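Local coordinates for protein glucosamine-6-phosphate deaminase (Bacillus subtilis, PDB 2BKX) that belongs to the glucosamine-6-phosphate isomerase/6-phosphogluconolactonase family and holds fructose -6-phosphate in a pocket of its Rossmann-like alpha/beta fold, at residues V64-A70 against P176-M182. Residue numbers count along the deposited sequence, not the author numbering.
With F6R (fructose -6-phosphate), chain C.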
loop_
_atom_site.group_PDB
_atom_site.type_symbol
_atom_site.label_atom_id
_atom_site.label_comp_id
_atom_site.label_asym_id
_atom_site.label_seq_id
_atom_site.Cartn_x
_atom_site.Cartn_y
_atom_site.Cartn_z
ATOM N N VAL A 64 0.177 -4.905 8.675
ATOM C CA VAL A 64 -0.833 -3.850 8.763
ATOM C C VAL A 64 -1.060 -3.344 7.335
ATOM O O VAL A 64 -0.107 -3.101 6.581
ATOM C CB VAL A 64 -0.451 -2.690 9.709
ATOM C CG1 VAL A 64 -0.415 -3.205 11.125
ATOM C CG2 VAL A 64 0.879 -2.087 9.378
ATOM N N ASN A 65 -2.330 -3.212 6.957
ATOM C CA ASN A 65 -2.661 -2.714 5.642
ATOM C C ASN A 65 -2.954 -1.215 5.672
ATOM O O ASN A 65 -3.413 -0.666 6.679
ATOM C CB ASN A 65 -3.848 -3.474 5.038
ATOM C CG ASN A 65 -3.413 -4.530 4.070
ATOM O OD1 ASN A 65 -3.548 -4.353 2.812
ATOM N ND2 ASN A 65 -2.844 -5.574 4.579
ATOM N N LEU A 66 -2.719 -0.570 4.541
ATOM C CA LEU A 66 -2.948 0.858 4.400
ATOM C C LEU A 66 -4.378 1.273 4.595
ATOM O O LEU A 66 -4.660 2.321 5.176
ATOM C CB LEU A 66 -2.502 1.334 3.010
ATOM C CG LEU A 66 -1.017 1.409 2.745
ATOM C CD1 LEU A 66 -0.722 1.559 1.256
ATOM C CD2 LEU A 66 -0.401 2.577 3.483
ATOM N N ASP A 67 -5.299 0.499 4.033
ATOM C CA ASP A 67 -6.635 1.037 3.834
ATOM C C ASP A 67 -7.712 -0.006 3.676
ATOM O O ASP A 67 -7.444 -1.195 3.482
ATOM C CB ASP A 67 -6.652 2.058 2.667
ATOM C CG ASP A 67 -5.880 1.673 1.483
ATOM O OD1 ASP A 67 -5.327 2.655 0.929
ATOM O OD2 ASP A 67 -5.810 0.476 1.069
ATOM N N GLU A 68 -8.960 0.447 3.791
ATOM C CA GLU A 68 -10.141 -0.382 3.554
ATOM C C GLU A 68 -11.273 0.533 3.173
ATOM O O GLU A 68 -11.334 1.688 3.617
ATOM C CB GLU A 68 -10.516 -1.193 4.779
ATOM C CG GLU A 68 -11.772 -2.059 4.679
ATOM C CD GLU A 68 -11.716 -3.120 3.586
ATOM O OE1 GLU A 68 -11.720 -2.770 2.384
ATOM O OE2 GLU A 68 -11.626 -4.327 3.952
ATOM N N TYR A 69 -12.153 0.056 2.306
ATOM C CA TYR A 69 -13.299 0.858 1.908
ATOM C C TYR A 69 -14.321 0.924 3.062
ATOM O O TYR A 69 -14.557 -0.052 3.775
ATOM C CB TYR A 69 -13.991 0.252 0.706
ATOM C CG TYR A 69 -13.300 0.401 -0.622
ATOM C CD1 TYR A 69 -12.815 -0.710 -1.299
ATOM C CD2 TYR A 69 -13.146 1.637 -1.231
ATOM C CE1 TYR A 69 -12.190 -0.586 -2.536
ATOM C CE2 TYR A 69 -12.534 1.782 -2.461
ATOM C CZ TYR A 69 -12.092 0.670 -3.125
ATOM O OH TYR A 69 -11.521 0.853 -4.356
ATOM N N ALA A 70 -14.958 2.083 3.215
ATOM C CA ALA A 70 -16.021 2.234 4.207
ATOM C C ALA A 70 -17.279 1.569 3.734
ATOM O O ALA A 70 -17.693 1.715 2.603
ATOM C CB ALA A 70 -16.304 3.710 4.497
ATOM N N PRO A 176 -17.397 2.497 -3.632
ATOM C CA PRO A 176 -17.605 3.271 -2.411
ATOM C C PRO A 176 -17.170 4.734 -2.540
ATOM O O PRO A 176 -16.338 5.075 -3.381
ATOM C CB PRO A 176 -16.752 2.530 -1.383
ATOM C CG PRO A 176 -16.655 1.123 -1.946
ATOM C CD PRO A 176 -16.608 1.289 -3.397
ATOM N N LYS A 177 -17.805 5.579 -1.739
ATOM C CA LYS A 177 -17.473 6.988 -1.683
ATOM C C LYS A 177 -16.438 7.334 -0.620
ATOM O O LYS A 177 -15.804 8.367 -0.706
ATOM C CB LYS A 177 -18.732 7.808 -1.474
ATOM C CG LYS A 177 -19.615 7.827 -2.741
ATOM C CD LYS A 177 -20.887 8.585 -2.578
ATOM C CE LYS A 177 -21.565 8.639 -3.913
ATOM N NZ LYS A 177 -20.862 9.567 -4.850
ATOM N N LYS A 178 -16.314 6.475 0.389
ATOM C CA LYS A 178 -15.397 6.752 1.491
ATOM C C LYS A 178 -14.509 5.564 1.809
ATOM O O LYS A 178 -14.798 4.439 1.418
ATOM C CB LYS A 178 -16.170 7.169 2.762
ATOM C CG LYS A 178 -17.073 8.424 2.568
ATOM C CD LYS A 178 -17.770 8.828 3.849
ATOM C CE LYS A 178 -18.275 10.235 3.779
ATOM N NZ LYS A 178 -18.777 10.687 5.112
ATOM N N ALA A 179 -13.468 5.838 2.582
ATOM C CA ALA A 179 -12.527 4.825 2.982
ATOM C C ALA A 179 -11.875 5.193 4.297
ATOM O O ALA A 179 -11.964 6.324 4.750
ATOM C CB ALA A 179 -11.485 4.640 1.903
ATOM N N LEU A 180 -11.214 4.215 4.900
ATOM C CA LEU A 180 -10.349 4.379 6.063
ATOM C C LEU A 180 -8.913 4.180 5.590
ATOM O O LEU A 180 -8.640 3.216 4.879
ATOM C CB LEU A 180 -10.662 3.303 7.100
ATOM C CG LEU A 180 -11.987 3.460 7.824
ATOM C CD1 LEU A 180 -13.183 3.273 6.913
ATOM C CD2 LEU A 180 -12.035 2.449 8.963
ATOM N N THR A 181 -8.009 5.099 5.930
ATOM C CA THR A 181 -6.620 4.996 5.478
ATOM C C THR A 181 -5.643 5.429 6.570
ATOM O O THR A 181 -5.881 6.374 7.312
ATOM C CB THR A 181 -6.392 5.871 4.226
ATOM O OG1 THR A 181 -5.068 5.653 3.713
ATOM C CG2 THR A 181 -6.639 7.320 4.449
ATOM N N MET A 182 -4.546 4.706 6.637
ATOM C CA MET A 182 -3.358 5.178 7.352
ATOM C C MET A 182 -3.059 6.559 6.840
ATOM O O MET A 182 -3.227 6.824 5.639
ATOM C CB MET A 182 -2.177 4.327 7.008
ATOM C CG MET A 182 -2.117 3.101 7.704
ATOM S SD MET A 182 -0.500 2.346 7.227
ATOM C CE MET A 182 -1.190 1.163 7.708
HETATM C C1 F6R C . -3.193 0.546 -1.873
HETATM C C2 F6R C . -3.481 2.033 -1.809
HETATM C C3 F6R C . -3.654 2.961 -3.018
HETATM C C4 F6R C . -3.137 2.359 -4.341
HETATM C C5 F6R C . -3.280 3.293 -5.531
HETATM C C6 F6R C . -2.806 2.634 -6.822
HETATM O O1 F6R C . -3.484 -0.116 -0.627
HETATM O O2 F6R C . -3.529 2.523 -0.702
HETATM O O3 F6R C . -2.887 4.132 -2.798
HETATM O O4 F6R C . -1.763 2.025 -4.170
HETATM O O5 F6R C . -4.614 3.765 -5.678
HETATM O O6 F6R C . -3.688 1.543 -7.127
HETATM P P F6R C . -3.291 0.527 -8.291
HETATM O O1P F6R C . -2.108 -0.257 -7.792
HETATM O O2P F6R C . -2.915 1.377 -9.475
HETATM O O3P F6R C . -4.483 -0.344 -8.525
HETATM O O HOH W 1 -18.295 4.394 1.354
#
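Residues 176-182 run antiparallel to 64-70 and add an antiparallel partner to strand 62-69, whose other neighbours, 31-34 and 99-100, are parallel to it. Pro176 CG lies over the face of the Tyr69 ring, 4.0 Å from the centroid, as a CH-pi contact. Tyr69 OH is hydrogen-bonded to Asn165 ND2. Lys178 O accepts a hydrogen bond from Ala70 N at 3.0 Å. A water takes the place of the direct return bond, linking Lys178 N and Ala70 O, 3.0 Å from each. Ala179 pairs with Tyr69 as a non-hydrogen-bonded pair. Leu180 and Glu68 form the hydrogen-bonded pair: Leu180 N to Glu68 O is 2.8 Å, and Glu68 N to Leu180 O is 3.0 Å. Leu180 CD1 also packs on Ala70 CB at 4.0 Å. Thr181 faces Asp67, with both side chains on the same side of the sheet. Met182 N closes the ladder on Leu66 O at 2.8 Å, and Met182 SD lies 3.8 Å from Leu66 CD2. Backbone bonds thus flank Asp67, since Leu66 O and Glu68 N are both engaged. They probably help hold the main chain where Asp67 OD2 accepts a 2.9 Å hydrogen bond from O1 of fructose -6-phosphate.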